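Local coordinates for methyltransferase-like protein 5 (Pyrococcus horikoshii, PDB 1WY7) that is a putative RNA methyltransferase with a Rossmann-like methyltransferase fold that binds S-adenosyl-L-homocysteine and probably transfers methyl groups from S-adenosylmethionine, at residues K6-A11 with A34-L39; W40-Y43 with D47-G50. All coordinates share one frame; numbering follows the deposited sequence.

Contact 1: residues K6-A11 with A34-L39; sequences KELAIA and AASELL
L8 lays its CD2 methyl against the CB of L39, 4.3 Å away. The leucine can reach L39 because its CG stands anti to the backbone N (chi1 179°), which turns CD2 toward helix 32-44. S36 is the residue of the second helix that meets A9: their CA atoms lie 5.2 Å apart, and the serine CB comes to 3.9 Å from the CB of A9. The modelled OG presses against A9 more closely than packing should allow, so its exact position there is doubtful. The root of the L8 side chain also passes near this oxygen, a contact that shares the same doubt. The hydroxyl hydrogen-bonds to the carbonyl oxygen of G32, one turn earlier in the chain. At their closest the two short axes are 8.5 Å apart, with an angle of 130° between their chain directions. Small side chains, alanine on one helix and serine on the other, let the backbones come near at this point, and L8 packs beside it against L39. L70 touches both leucines, and L12, one turn further along helix 6-13, continues the packing onto A35 and L39. With the serine hydroxyl served by the carbonyl of G32 and the two leucines meeting through carbon, the segments are held together chiefly by apolar packing.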
ATOM      1  N   LYS A   6      -7.034  16.494  -3.248  1.00 60.60           N
ATOM      2  CA  LYS A   6      -8.379  15.992  -3.012  1.00 59.41           C
ATOM      3  C   LYS A   6      -8.970  15.458  -4.319  1.00 57.46           C
ATOM      4  O   LYS A   6      -9.880  14.628  -4.296  1.00 57.58           O
ATOM      5  CB  LYS A   6      -9.281  17.091  -2.436  1.00 60.58           C
ATOM      6  CG  LYS A   6     -10.731  16.645  -2.271  1.00 62.66           C
ATOM      7  CD  LYS A   6     -11.599  17.669  -1.548  1.00 64.31           C
ATOM      8  CE  LYS A   6     -11.316  17.700  -0.045  1.00 65.97           C
ATOM      9  NZ  LYS A   6     -12.237  18.630   0.689  1.00 66.11           N
ATOM     10  N   GLU A   7      -8.458  15.934  -5.454  1.00 55.37           N
ATOM     11  CA  GLU A   7      -8.933  15.459  -6.755  1.00 53.73           C
ATOM     12  C   GLU A   7      -8.559  13.987  -6.904  1.00 50.31           C
ATOM     13  O   GLU A   7      -9.351  13.169  -7.378  1.00 48.39           O
ATOM     14  CB  GLU A   7      -8.293  16.248  -7.904  1.00 56.69           C
ATOM     15  CG  GLU A   7      -9.016  17.535  -8.262  1.00 63.60           C
ATOM     16  CD  GLU A   7      -8.118  18.754  -8.156  1.00 67.08           C
ATOM     17  OE1 GLU A   7      -7.456  18.910  -7.103  1.00 69.68           O
ATOM     18  OE2 GLU A   7      -8.081  19.557  -9.116  1.00 69.37           O
ATOM     19  N   LEU A   8      -7.335  13.662  -6.495  1.00 46.80           N
ATOM     20  CA  LEU A   8      -6.837  12.299  -6.575  1.00 43.26           C
ATOM     21  C   LEU A   8      -7.673  11.395  -5.666  1.00 41.07           C
ATOM     22  O   LEU A   8      -8.083  10.300  -6.065  1.00 38.16           O
ATOM     23  CB  LEU A   8      -5.355  12.261  -6.173  1.00 42.07           C
ATOM     24  CG  LEU A   8      -4.627  10.907  -6.154  1.00 39.74           C
ATOM     25  CD1 LEU A   8      -4.766  10.205  -7.491  1.00 35.65           C
ATOM     26  CD2 LEU A   8      -3.161  11.145  -5.845  1.00 39.82           C
ATOM     27  N   ALA A   9      -7.939  11.869  -4.453  1.00 39.04           N
ATOM     28  CA  ALA A   9      -8.729  11.103  -3.495  1.00 39.46           C
ATOM     29  C   ALA A   9     -10.099  10.795  -4.080  1.00 39.54           C
ATOM     30  O   ALA A   9     -10.596   9.674  -3.964  1.00 40.26           O
ATOM     31  CB  ALA A   9      -8.871  11.879  -2.189  1.00 35.81           C
ATOM     32  N   ILE A  10     -10.700  11.798  -4.713  1.00 39.76           N
ATOM     33  CA  ILE A  10     -12.018  11.657  -5.331  1.00 40.11           C
ATOM     34  C   ILE A  10     -11.985  10.606  -6.434  1.00 38.37           C
ATOM     35  O   ILE A  10     -12.842   9.720  -6.512  1.00 37.98           O
ATOM     36  CB  ILE A  10     -12.476  13.013  -5.946  1.00 42.13           C
ATOM     37  CG1 ILE A  10     -12.809  14.003  -4.826  1.00 42.51           C
ATOM     38  CG2 ILE A  10     -13.672  12.811  -6.869  1.00 41.75           C
ATOM     39  CD1 ILE A  10     -13.164  15.406  -5.329  1.00 43.49           C
ATOM     40  N   ALA A  11     -10.993  10.721  -7.301  1.00 37.31           N
ATOM     41  CA  ALA A  11     -10.858   9.778  -8.397  1.00 38.68           C
ATOM     42  C   ALA A  11     -10.599   8.356  -7.882  1.00 39.14           C
ATOM     43  O   ALA A  11     -11.115   7.380  -8.446  1.00 39.96           O
ATOM     44  CB  ALA A  11      -9.735  10.217  -9.327  1.00 35.93           C
ATOM     45  N   ALA A  34      -6.320   8.638   2.667  1.00 33.81           N
ATOM     46  CA  ALA A  34      -5.035   8.087   3.083  1.00 32.27           C
ATOM     47  C   ALA A  34      -4.206   7.737   1.851  1.00 30.78           C
ATOM     48  O   ALA A  34      -3.008   8.036   1.794  1.00 31.24           O
ATOM     49  CB  ALA A  34      -5.245   6.839   3.955  1.00 31.60           C
ATOM     50  N   ALA A  35      -4.849   7.108   0.868  1.00 29.34           N
ATOM     51  CA  ALA A  35      -4.173   6.728  -0.369  1.00 29.05           C
ATOM     52  C   ALA A  35      -3.566   7.955  -1.045  1.00 29.33           C
ATOM     53  O   ALA A  35      -2.418   7.919  -1.508  1.00 28.67           O
ATOM     54  CB  ALA A  35      -5.155   6.060  -1.304  1.00 31.13           C
ATOM     55  N   SER A  36      -4.355   9.030  -1.115  1.00 29.72           N
ATOM     56  CA  SER A  36      -3.925  10.305  -1.703  1.00 30.29           C
ATOM     57  C   SER A  36      -2.711  10.851  -0.976  1.00 29.11           C
ATOM     58  O   SER A  36      -1.770  11.305  -1.607  1.00 29.93           O
ATOM     59  CB  SER A  36      -5.023  11.375  -1.600  1.00 31.70           C
ATOM     60  OG  SER A  36      -6.118  11.036  -2.414  1.00 42.90           O
ATOM     61  N   GLU A  37      -2.750  10.839   0.353  1.00 29.40           N
ATOM     62  CA  GLU A  37      -1.638  11.333   1.162  1.00 31.45           C
ATOM     63  C   GLU A  37      -0.351  10.578   0.865  1.00 31.30           C
ATOM     64  O   GLU A  37       0.694  11.173   0.597  1.00 31.12           O
ATOM     65  CB  GLU A  37      -1.940  11.175   2.652  1.00 33.62           C
ATOM     66  CG  GLU A  37      -2.938  12.170   3.221  1.00 42.46           C
ATOM     67  CD  GLU A  37      -2.361  13.579   3.412  1.00 46.20           C
ATOM     68  OE1 GLU A  37      -3.067  14.414   4.012  1.00 51.83           O
ATOM     69  OE2 GLU A  37      -1.220  13.863   2.974  1.00 47.33           O
ATOM     70  N   LEU A  38      -0.428   9.255   0.923  1.00 29.87           N
ATOM     71  CA  LEU A  38       0.753   8.441   0.696  1.00 27.83           C
ATOM     72  C   LEU A  38       1.327   8.685  -0.694  1.00 26.82           C
ATOM     73  O   LEU A  38       2.529   8.902  -0.832  1.00 26.00           O
ATOM     74  CB  LEU A  38       0.415   6.948   0.893  1.00 25.35           C
ATOM     75  CG  LEU A  38       1.527   5.914   0.637  1.00 23.32           C
ATOM     76  CD1 LEU A  38       1.166   4.576   1.291  1.00 21.48           C
ATOM     77  CD2 LEU A  38       1.740   5.741  -0.872  1.00 20.08           C
ATOM     78  N   LEU A  39       0.462   8.651  -1.709  1.00 27.04           N
ATOM     79  CA  LEU A  39       0.877   8.836  -3.099  1.00 27.58           C
ATOM     80  C   LEU A  39       1.405  10.230  -3.419  1.00 28.40           C
ATOM     81  O   LEU A  39       2.396  10.375  -4.132  1.00 28.27           O
ATOM     82  CB  LEU A  39      -0.285   8.498  -4.038  1.00 26.45           C
ATOM     83  CG  LEU A  39      -0.647   7.015  -4.155  1.00 25.51           C
ATOM     84  CD1 LEU A  39      -2.014   6.866  -4.787  1.00 24.72           C
ATOM     85  CD2 LEU A  39       0.406   6.302  -4.987  1.00 23.53           C
TER

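Contact 2: residues W40-Y43 with D47-G50; sequences WLAY and DIEG
I48 leans on the end of helix 32-44, with its CB at the edge of the Y43 ring, near the ring plane, and 4.0 Å from the CA of Y43. CG1, anti to the carbonyl carbon (chi1 -70°), is swung in over the helix backbone, 3.6 Å from the N of Y43 and 3.7 Å from the CB of A42. At the tip, CD1 remains over that alanine methyl, 3.9 Å from A42 CB. Just before I48 in the chain, the N of D47 donates to the O of A42 over 2.8 Å, with an N-H...O angle of 152°. One water carries the backbone link onward, donating to the O of Y43 and accepting from the N of E49. Further out, the extended side chain of E49 brings OE2 to 3.9 Å from CE2 of Y43, with carboxylate and ring planes 19° apart. Thus A42 O is bound directly by the returning segment, and Y43 O is linked to it through the water. Y145 of strand 143-149 touches A42 and bonds to OD1 of D47, which also forms a salt bridge with R199 of strand 191-202. L70 packs on Y43 and I48, and the chain then runs into strand 52-56.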
ATOM      1  N   TRP A  40       0.741  11.257  -2.899  1.00 30.04           N
ATOM      2  CA  TRP A  40       1.188  12.614  -3.163  1.00 32.75           C
ATOM      3  C   TRP A  40       2.555  12.826  -2.544  1.00 32.54           C
ATOM      4  O   TRP A  40       3.428  13.426  -3.152  1.00 31.08           O
ATOM      5  CB  TRP A  40       0.207  13.635  -2.600  1.00 36.14           C
ATOM      6  CG  TRP A  40       0.382  14.934  -3.276  1.00 42.51           C
ATOM      7  CD1 TRP A  40       1.020  16.040  -2.790  1.00 43.09           C
ATOM      8  CD2 TRP A  40       0.007  15.241  -4.624  1.00 44.33           C
ATOM      9  NE1 TRP A  40       1.069  17.019  -3.757  1.00 46.81           N
ATOM     10  CE2 TRP A  40       0.455  16.555  -4.893  1.00 46.71           C
ATOM     11  CE3 TRP A  40      -0.662  14.531  -5.632  1.00 45.43           C
ATOM     12  CZ2 TRP A  40       0.257  17.174  -6.129  1.00 47.86           C
ATOM     13  CZ3 TRP A  40      -0.862  15.143  -6.861  1.00 47.69           C
ATOM     14  CH2 TRP A  40      -0.402  16.454  -7.099  1.00 49.99           C
ATOM     15  N   LEU A  41       2.738  12.315  -1.326  1.00 33.50           N
ATOM     16  CA  LEU A  41       4.020  12.433  -0.643  1.00 33.00           C
ATOM     17  C   LEU A  41       5.108  11.784  -1.493  1.00 34.74           C
ATOM     18  O   LEU A  41       6.151  12.390  -1.762  1.00 34.68           O
ATOM     19  CB  LEU A  41       3.965  11.744   0.721  1.00 32.52           C
ATOM     20  CG  LEU A  41       5.322  11.576   1.415  1.00 33.22           C
ATOM     21  CD1 LEU A  41       5.924  12.946   1.687  1.00 33.44           C
ATOM     22  CD2 LEU A  41       5.147  10.804   2.717  1.00 34.01           C
ATOM     23  N   ALA A  42       4.861  10.547  -1.919  1.00 34.27           N
ATOM     24  CA  ALA A  42       5.831   9.828  -2.740  1.00 34.30           C
ATOM     25  C   ALA A  42       6.072  10.568  -4.039  1.00 33.72           C
ATOM     26  O   ALA A  42       7.206  10.694  -4.489  1.00 33.75           O
ATOM     27  CB  ALA A  42       5.329   8.413  -3.036  1.00 33.17           C
ATOM     28  N   TYR A  43       5.000  11.046  -4.658  1.00 35.85           N
ATOM     29  CA  TYR A  43       5.134  11.763  -5.922  1.00 37.69           C
ATOM     30  C   TYR A  43       5.957  13.037  -5.740  1.00 36.08           C
ATOM     31  O   TYR A  43       6.881  13.298  -6.506  1.00 32.12           O
ATOM     32  CB  TYR A  43       3.754  12.085  -6.497  1.00 41.10           C
ATOM     33  CG  TYR A  43       3.789  12.976  -7.716  1.00 45.95           C
ATOM     34  CD1 TYR A  43       3.657  14.360  -7.593  1.00 49.25           C
ATOM     35  CD2 TYR A  43       3.970  12.440  -8.989  1.00 47.50           C
ATOM     36  CE1 TYR A  43       3.707  15.189  -8.711  1.00 52.46           C
ATOM     37  CE2 TYR A  43       4.026  13.257 -10.115  1.00 51.08           C
ATOM     38  CZ  TYR A  43       3.892  14.630  -9.969  1.00 53.72           C
ATOM     39  OH  TYR A  43       3.952  15.450 -11.073  1.00 55.70           O
ATOM     40  N   ASP A  47       9.461   9.928  -5.993  1.00 34.42           N
ATOM     41  CA  ASP A  47       9.448   8.472  -5.839  1.00 33.68           C
ATOM     42  C   ASP A  47       8.326   7.743  -6.595  1.00 35.37           C
ATOM     43  O   ASP A  47       7.964   6.610  -6.236  1.00 35.41           O
ATOM     44  CB  ASP A  47       9.372   8.116  -4.349  1.00 31.85           C
ATOM     45  CG  ASP A  47      10.701   8.333  -3.623  1.00 30.53           C
ATOM     46  OD1 ASP A  47      10.709   8.314  -2.380  1.00 28.57           O
ATOM     47  OD2 ASP A  47      11.738   8.511  -4.296  1.00 31.16           O
ATOM     48  N   ILE A  48       7.771   8.376  -7.631  1.00 34.25           N
ATOM     49  CA  ILE A  48       6.695   7.738  -8.394  1.00 34.59           C
ATOM     50  C   ILE A  48       6.905   7.821  -9.893  1.00 37.00           C
ATOM     51  O   ILE A  48       6.948   6.809 -10.586  1.00 38.10           O
ATOM     52  CB  ILE A  48       5.306   8.374  -8.089  1.00 31.72           C
ATOM     53  CG1 ILE A  48       4.855   8.034  -6.671  1.00 28.50           C
ATOM     54  CG2 ILE A  48       4.267   7.868  -9.094  1.00 29.40           C
ATOM     55  CD1 ILE A  48       4.647   6.549  -6.442  1.00 28.72           C
ATOM     56  N   GLU A  49       7.043   9.043 -10.385  1.00 39.32           N
ATOM     57  CA  GLU A  49       7.195   9.287 -11.808  1.00 42.43           C
ATOM     58  C   GLU A  49       8.373   8.563 -12.442  1.00 41.21           C
ATOM     59  O   GLU A  49       9.520   8.766 -12.045  1.00 42.42           O
ATOM     60  CB  GLU A  49       7.307  10.788 -12.041  1.00 46.65           C
ATOM     61  CG  GLU A  49       7.096  11.217 -13.469  1.00 52.53           C
ATOM     62  CD  GLU A  49       6.944  12.717 -13.577  1.00 55.75           C
ATOM     63  OE1 GLU A  49       6.648  13.203 -14.694  1.00 57.56           O
ATOM     64  OE2 GLU A  49       7.119  13.405 -12.541  1.00 55.03           O
ATOM     65  N   GLY A  50       8.073   7.710 -13.420  1.00 39.15           N
ATOM     66  CA  GLY A  50       9.101   6.967 -14.117  1.00 37.35           C
ATOM     67  C   GLY A  50       9.723   5.835 -13.323  1.00 38.88           C
ATOM     68  O   GLY A  50      10.710   5.243 -13.755  1.00 40.03           O
TER
HETATM   69  O   HOH W   1       7.509  11.396  -8.714  1.00 32.80           O

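In the fold
Helix 32-44 serves both contacts, whose centres lie about 12 Å apart. Along the chain they come in series: contact 1 sets helix 6-13 against 34-39, and contact 2 then folds the loop 47-50 back on 40-43, just ahead of strand 52-56, an interior strand of the seven-stranded mixed sheet, between 74-79 and 115-118. They touch directly, L8 CD2 lying 4.2 Å from W40 CE3, and L70 packs on side chains of both. Contact 1 is the nearer to the ligand, with the side chain of L39 about 9 Å from the bound S-adenosyl-L-homocysteine. Contact 1 joins the N-terminal helix to helix 32-44, and contact 2 joins that helix to the loop leading into the sheet.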